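Local coordinates for protein metal-bound toxin (Helicobacter pylori, PDB 4NRN) that binds two zinc ions and, as a RelE-family toxin of the YafQ subfamily, probably cleaves RNA as an endonuclease in a toxin-antitoxin system, at residues M1-T6 against Q74-F79; S7-K12 against L80-S85. One frame throughout, in Å; residues are numbered along the deposited sequence.

Contact 1 (M1-T6 against Q74-F79); sequences MLTIET and QENTLF
Strand 3-6, at one border of the sheet, runs parallel to the start of strand 77-84, with Thr3 beside Thr77, Ile4 beside Leu78 and Glu5 beside Phe79. Three backbone bonds join them. Thr3 N reaches Asn76 O at 2.9 Å, in the carbonyl plane; Leu78 N donates to Thr3 O at 2.7 Å, nearly along the C=O axis; Glu5 N closes on Leu78 O with an N-H...O angle of 170°. The CA-H groups of Thr77 and Ile4 share Thr3 O and Leu78 O with these donors; that of Phe79 turns to Glu5 O.

Leu2 is buried just ahead of the strand. Its CB rests on backbone, 4.0 Å from Leu78 N. CG is set beside its own backbone N (chi1 -67°), and the branches then part: CD1 meets Leu78 CB at 4.2 Å, the side chains crossing at about a right angle, while CD2 presses on Asn76 OD1 at 3.0 Å, a tight methyl-to-oxygen approach, not a hydrogen bond. Ile4 and Leu78 lie side by side on one face, CG1 of Ile4 4.2 Å from CD2 of Leu78, where Val31 of helix 24-35 packs on both; branched aliphatic residues suit that helix-covered side.

Thr3, Glu5, Thr77 and Phe79 occupy the other face. There a water bonds Thr3 OG1 at 2.8 Å, donates to Glu75 O and weakly accepts from Asn76 ND2. Asn76 takes a positive phi (65°), which asparagine tolerates well, and forms with Thr77 a G1 beta bulge opposite Lys72. Backbone bonding thus fixes the alignment, with apolar packing on the helix side; the other face is mixed, threonines and water near the bulge, the Phe79 ring by the carbonyl oxygens of Glu5 and Thr6.

Contact 2 (S7-K12 against L80-S85); sequences SKKFDK and LVRLGS
Two hydrogen bonds tie the start of helix 8-19 to the strand, and both donors belong to Ser7. Its N points nearly along the C=O axis of Leu80 at 3.0 Å from Leu80 O. Its OG, held in the crowded position between backbone N and carbonyl carbon (chi1 73°), donates to Val81 O at 2.8 Å, approaching from above the carbonyl plane. The same OG accepts from Phe10 N, also at 2.8 Å, a capping bond with Ser7 as the N-cap residue: a small hydroxyl that gives and receives suits this spot.

This is the point where the chain leaves strand 3-6 and turns into the first helix of the RelE-type fold, while strand 77-84 continues past it. Val81 and Arg82 form a classic beta bulge opposite Val68.

Apolar contacts centre on buried Phe10. With CG anti to the backbone N (chi1 174°), its side chain runs beside that of Leu80, pointing the same way, and Leu80 CB sits over one ring face, offset toward the rim, 3.9 Å from the centroid, in a CH-pi contact. CE1 of Phe10 touches Leu83 CB at 3.8 Å, and Leu27 of helix 24-35 also packs against the Phe10 side chain.

Charged chains meet through their carbons. Arg82, bent at chi2 and chi3, brings CD within 3.4 Å of Lys9 CB; its NE forms a salt bridge with Asp13, which probably eases guanidinium repulsion with the Lys9 ammonium.

Overall arrangement
The two contacts, with centres about 15 Å apart, divide strand 77-84 between them: contact 1 takes its beginning, contact 2 the remainder. Along the chain their segments alternate, 1-6, 7-12, 74-79 and 80-85, so the N-terminal strand and the start of its helix run alongside strand 77-84 in roughly the same direction. Glu5 O to Leu80 N (2.7 Å) carries the backbone pairing from one contact into the other, and Thr6 OG1 probably bonds Asp11 OD1 across the turn. The N terminus is thus fastened along one border of the five-stranded sheet. Strand 77-84 leads through Ser85 to His86, the first residue of helix 86-89, a zinc ligand and predicted proton donor.

Contact 1 (M1-T6 against Q74-F79)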
loop_
_atom_site.group_PDB
_atom_site.type_symbol
_atom_site.label_atom_id
_atom_site.label_comp_id
_atom_site.label_asym_id
_atom_site.label_seq_id
_atom_site.Cartn_x
_atom_site.Cartn_y
_atom_site.Cartn_z
ATOM N N MET A 1 -8.937 0.725 14.712
ATOM C CA MET A 1 -8.368 0.389 13.418
ATOM C C MET A 1 -8.719 1.485 12.419
ATOM O O MET A 1 -9.882 1.878 12.314
ATOM C CB MET A 1 -8.900 -0.963 12.930
ATOM C CG MET A 1 -8.176 -1.477 11.696
ATOM S SD MET A 1 -8.794 -3.002 10.969
ATOM C CE MET A 1 -7.379 -3.439 9.957
ATOM N N LEU A 2 -7.722 1.980 11.689
ATOM C CA LEU A 2 -7.963 3.003 10.681
ATOM C C LEU A 2 -8.936 2.494 9.624
ATOM O O LEU A 2 -8.869 1.325 9.224
ATOM C CB LEU A 2 -6.654 3.414 10.003
ATOM C CG LEU A 2 -5.621 4.149 10.850
ATOM C CD1 LEU A 2 -4.331 4.286 10.079
ATOM C CD2 LEU A 2 -6.149 5.512 11.275
ATOM N N THR A 3 -9.849 3.361 9.190
ATOM C CA THR A 3 -10.697 3.081 8.033
ATOM C C THR A 3 -9.792 2.872 6.828
ATOM O O THR A 3 -8.799 3.576 6.668
ATOM C CB THR A 3 -11.702 4.228 7.754
ATOM O OG1 THR A 3 -12.705 4.245 8.778
ATOM C CG2 THR A 3 -12.392 4.038 6.408
ATOM N N ILE A 4 -10.111 1.876 6.010
ATOM C CA ILE A 4 -9.282 1.542 4.859
ATOM C C ILE A 4 -10.031 1.888 3.589
ATOM O O ILE A 4 -11.093 1.337 3.321
ATOM C CB ILE A 4 -8.895 0.041 4.844
ATOM C CG1 ILE A 4 -8.153 -0.327 6.126
ATOM C CG2 ILE A 4 -8.024 -0.293 3.620
ATOM C CD1 ILE A 4 -8.244 -1.779 6.476
ATOM N N GLU A 5 -9.488 2.811 2.812
ATOM C CA GLU A 5 -10.148 3.232 1.588
ATOM C C GLU A 5 -9.176 3.145 0.435
ATOM O O GLU A 5 -7.984 3.377 0.606
ATOM C CB GLU A 5 -10.684 4.660 1.721
ATOM C CG GLU A 5 -11.934 4.911 0.874
ATOM C CD GLU A 5 -12.399 6.359 0.884
ATOM O OE1 GLU A 5 -11.644 7.233 1.357
ATOM O OE2 GLU A 5 -13.525 6.622 0.408
ATOM N N THR A 6 -9.685 2.807 -0.742
ATOM C CA THR A 6 -8.833 2.668 -1.907
ATOM C C THR A 6 -9.134 3.751 -2.929
ATOM O O THR A 6 -10.194 4.367 -2.899
ATOM C CB THR A 6 -9.005 1.291 -2.574
ATOM O OG1 THR A 6 -10.287 1.218 -3.214
ATOM C CG2 THR A 6 -8.892 0.178 -1.540
ATOM N N GLN A 74 -6.371 12.643 10.370
ATOM C CA GLN A 74 -7.419 13.619 10.641
ATOM C C GLN A 74 -8.804 13.031 10.372
ATOM O O GLN A 74 -9.790 13.429 10.986
ATOM C CB GLN A 74 -7.172 14.844 9.770
ATOM C CG GLN A 74 -5.751 14.851 9.229
ATOM C CD GLN A 74 -5.110 16.217 9.253
ATOM O OE1 GLN A 74 -5.684 17.194 8.775
ATOM N NE2 GLN A 74 -3.906 16.295 9.806
ATOM N N GLU A 75 -8.867 12.070 9.458
ATOM C CA GLU A 75 -10.118 11.386 9.157
ATOM C C GLU A 75 -10.108 9.948 9.687
ATOM O O GLU A 75 -11.095 9.224 9.549
ATOM C CB GLU A 75 -10.371 11.389 7.646
ATOM C CG GLU A 75 -10.400 12.778 7.028
ATOM C CD GLU A 75 -9.777 12.809 5.646
ATOM O OE1 GLU A 75 -8.903 13.668 5.415
ATOM O OE2 GLU A 75 -10.148 11.970 4.795
ATOM N N ASN A 76 -8.994 9.547 10.298
ATOM C CA ASN A 76 -8.822 8.179 10.784
ATOM C C ASN A 76 -8.800 7.196 9.615
ATOM O O ASN A 76 -9.445 6.155 9.652
ATOM C CB ASN A 76 -9.943 7.821 11.771
ATOM C CG ASN A 76 -9.758 6.450 12.404
ATOM O OD1 ASN A 76 -8.664 6.100 12.842
ATOM N ND2 ASN A 76 -10.837 5.666 12.456
ATOM N N THR A 77 -8.058 7.533 8.570
ATOM C CA THR A 77 -8.130 6.755 7.341
ATOM C C THR A 77 -6.767 6.374 6.766
ATOM O O THR A 77 -5.867 7.203 6.655
ATOM C CB THR A 77 -8.980 7.479 6.260
ATOM O OG1 THR A 77 -10.348 7.524 6.686
ATOM C CG2 THR A 77 -8.912 6.740 4.929
ATOM N N LEU A 78 -6.636 5.096 6.418
ATOM C CA LEU A 78 -5.522 4.595 5.628
ATOM C C LEU A 78 -5.982 4.543 4.180
ATOM O O LEU A 78 -6.928 3.826 3.854
ATOM C CB LEU A 78 -5.116 3.195 6.111
ATOM C CG LEU A 78 -4.175 2.385 5.218
ATOM C CD1 LEU A 78 -2.760 2.935 5.326
ATOM C CD2 LEU A 78 -4.218 0.909 5.593
ATOM N N PHE A 79 -5.320 5.305 3.316
ATOM C CA PHE A 79 -5.713 5.418 1.911
ATOM C C PHE A 79 -4.777 4.594 1.018
ATOM O O PHE A 79 -3.584 4.874 0.951
ATOM C CB PHE A 79 -5.685 6.903 1.515
ATOM C CG PHE A 79 -6.293 7.207 0.162
ATOM C CD1 PHE A 79 -7.580 6.796 -0.152
ATOM C CD2 PHE A 79 -5.587 7.954 -0.776
ATOM C CE1 PHE A 79 -8.139 7.098 -1.390
ATOM C CE2 PHE A 79 -6.143 8.266 -2.008
ATOM C CZ PHE A 79 -7.412 7.832 -2.314
HETATM O O HOH W 1 -12.937 6.724 9.963
#

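Contact 2 (S7-K12 against L80-S85)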
loop_
_atom_site.group_PDB
_atom_site.type_symbol
_atom_site.label_atom_id
_atom_site.label_comp_id
_atom_site.label_asym_id
_atom_site.label_seq_id
_atom_site.Cartn_x
_atom_site.Cartn_y
_atom_site.Cartn_z
ATOM N N SER A 7 -8.184 3.979 -3.829
ATOM C CA SER A 7 -8.388 4.828 -4.994
ATOM C C SER A 7 -8.939 3.991 -6.151
ATOM O O SER A 7 -8.951 2.749 -6.088
ATOM C CB SER A 7 -7.064 5.454 -5.418
ATOM O OG SER A 7 -6.220 4.494 -6.036
ATOM N N LYS A 8 -9.384 4.666 -7.209
ATOM C CA LYS A 8 -9.831 3.977 -8.422
ATOM C C LYS A 8 -8.651 3.330 -9.172
ATOM O O LYS A 8 -8.824 2.293 -9.812
ATOM C CB LYS A 8 -10.623 4.913 -9.351
ATOM C CG LYS A 8 -11.929 5.452 -8.773
ATOM C CD LYS A 8 -12.668 6.317 -9.812
ATOM C CE LYS A 8 -13.898 7.016 -9.211
ATOM N NZ LYS A 8 -14.637 7.888 -10.191
ATOM N N LYS A 9 -7.462 3.933 -9.083
ATOM C CA LYS A 9 -6.260 3.369 -9.716
ATOM C C LYS A 9 -5.785 2.136 -8.966
ATOM O O LYS A 9 -5.385 1.154 -9.578
ATOM C CB LYS A 9 -5.110 4.381 -9.786
ATOM C CG LYS A 9 -5.351 5.559 -10.701
ATOM C CD LYS A 9 -4.244 6.598 -10.537
ATOM C CE LYS A 9 -4.594 7.917 -11.231
ATOM N NZ LYS A 9 -3.857 9.078 -10.654
ATOM N N PHE A 10 -5.812 2.198 -7.639
ATOM C CA PHE A 10 -5.454 1.044 -6.839
ATOM C C PHE A 10 -6.333 -0.152 -7.182
ATOM O O PHE A 10 -5.843 -1.273 -7.336
ATOM C CB PHE A 10 -5.574 1.338 -5.347
ATOM C CG PHE A 10 -5.344 0.129 -4.487
ATOM C CD1 PHE A 10 -4.090 -0.133 -3.960
ATOM C CD2 PHE A 10 -6.377 -0.763 -4.229
ATOM C CE1 PHE A 10 -3.873 -1.259 -3.169
ATOM C CE2 PHE A 10 -6.168 -1.891 -3.445
ATOM C CZ PHE A 10 -4.911 -2.137 -2.914
ATOM N N ASP A 11 -7.638 0.080 -7.279
ATOM C CA ASP A 11 -8.564 -1.005 -7.579
ATOM C C ASP A 11 -8.192 -1.676 -8.907
ATOM O O ASP A 11 -8.169 -2.905 -9.006
ATOM C CB ASP A 11 -10.014 -0.498 -7.577
ATOM C CG ASP A 11 -10.478 -0.050 -6.189
ATOM O OD1 ASP A 11 -9.914 -0.529 -5.181
ATOM O OD2 ASP A 11 -11.406 0.781 -6.106
ATOM N N LYS A 12 -7.872 -0.878 -9.918
ATOM C CA LYS A 12 -7.453 -1.452 -11.188
ATOM C C LYS A 12 -6.142 -2.233 -11.047
ATOM O O LYS A 12 -6.026 -3.340 -11.569
ATOM C CB LYS A 12 -7.363 -0.390 -12.283
ATOM C CG LYS A 12 -8.713 0.214 -12.649
ATOM C CD LYS A 12 -8.564 1.434 -13.541
ATOM C CE LYS A 12 -9.917 2.050 -13.886
ATOM N NZ LYS A 12 -10.477 2.860 -12.769
ATOM N N LEU A 80 -5.302 3.574 0.345
ATOM C CA LEU A 80 -4.474 2.768 -0.562
ATOM C C LEU A 80 -4.458 3.367 -1.975
ATOM O O LEU A 80 -5.478 3.393 -2.669
ATOM C CB LEU A 80 -4.906 1.290 -0.562
ATOM C CG LEU A 80 -5.147 0.660 0.821
ATOM C CD1 LEU A 80 -5.580 -0.802 0.719
ATOM C CD2 LEU A 80 -3.932 0.793 1.717
ATOM N N VAL A 81 -3.279 3.834 -2.388
ATOM C CA VAL A 81 -3.147 4.690 -3.568
ATOM C C VAL A 81 -2.757 3.951 -4.857
ATOM O O VAL A 81 -3.412 4.111 -5.885
ATOM C CB VAL A 81 -2.174 5.889 -3.309
ATOM C CG1 VAL A 81 -2.177 6.845 -4.483
ATOM C CG2 VAL A 81 -2.564 6.625 -2.047
ATOM N N ARG A 82 -1.689 3.163 -4.817
ATOM C CA ARG A 82 -1.292 2.377 -5.984
ATOM C C ARG A 82 -0.627 1.081 -5.539
ATOM O O ARG A 82 -0.121 0.985 -4.425
ATOM C CB ARG A 82 -0.343 3.166 -6.893
ATOM C CG ARG A 82 -0.873 4.514 -7.428
ATOM C CD ARG A 82 -1.897 4.360 -8.551
ATOM N NE ARG A 82 -1.543 3.296 -9.490
ATOM C CZ ARG A 82 -0.741 3.456 -10.537
ATOM N NH1 ARG A 82 -0.208 4.643 -10.785
ATOM N NH2 ARG A 82 -0.470 2.432 -11.335
ATOM N N LEU A 83 -0.646 0.081 -6.413
ATOM C CA LEU A 83 -0.069 -1.227 -6.121
ATOM C C LEU A 83 0.553 -1.749 -7.403
ATOM O O LEU A 83 -0.161 -2.058 -8.354
ATOM C CB LEU A 83 -1.154 -2.198 -5.661
ATOM C CG LEU A 83 -0.667 -3.552 -5.159
ATOM C CD1 LEU A 83 0.003 -3.363 -3.810
ATOM C CD2 LEU A 83 -1.827 -4.531 -5.052
ATOM N N GLY A 84 1.876 -1.837 -7.435
ATOM C CA GLY A 84 2.572 -2.214 -8.652
ATOM C C GLY A 84 4.074 -2.083 -8.539
ATOM O O GLY A 84 4.600 -1.819 -7.463
ATOM N N SER A 85 4.774 -2.275 -9.653
ATOM C CA SER A 85 6.228 -2.154 -9.655
ATOM C C SER A 85 6.653 -0.691 -9.728
ATOM O O SER A 85 5.834 0.192 -9.988
ATOM C CB SER A 85 6.832 -2.929 -10.825
ATOM O OG SER A 85 6.563 -2.266 -12.049
#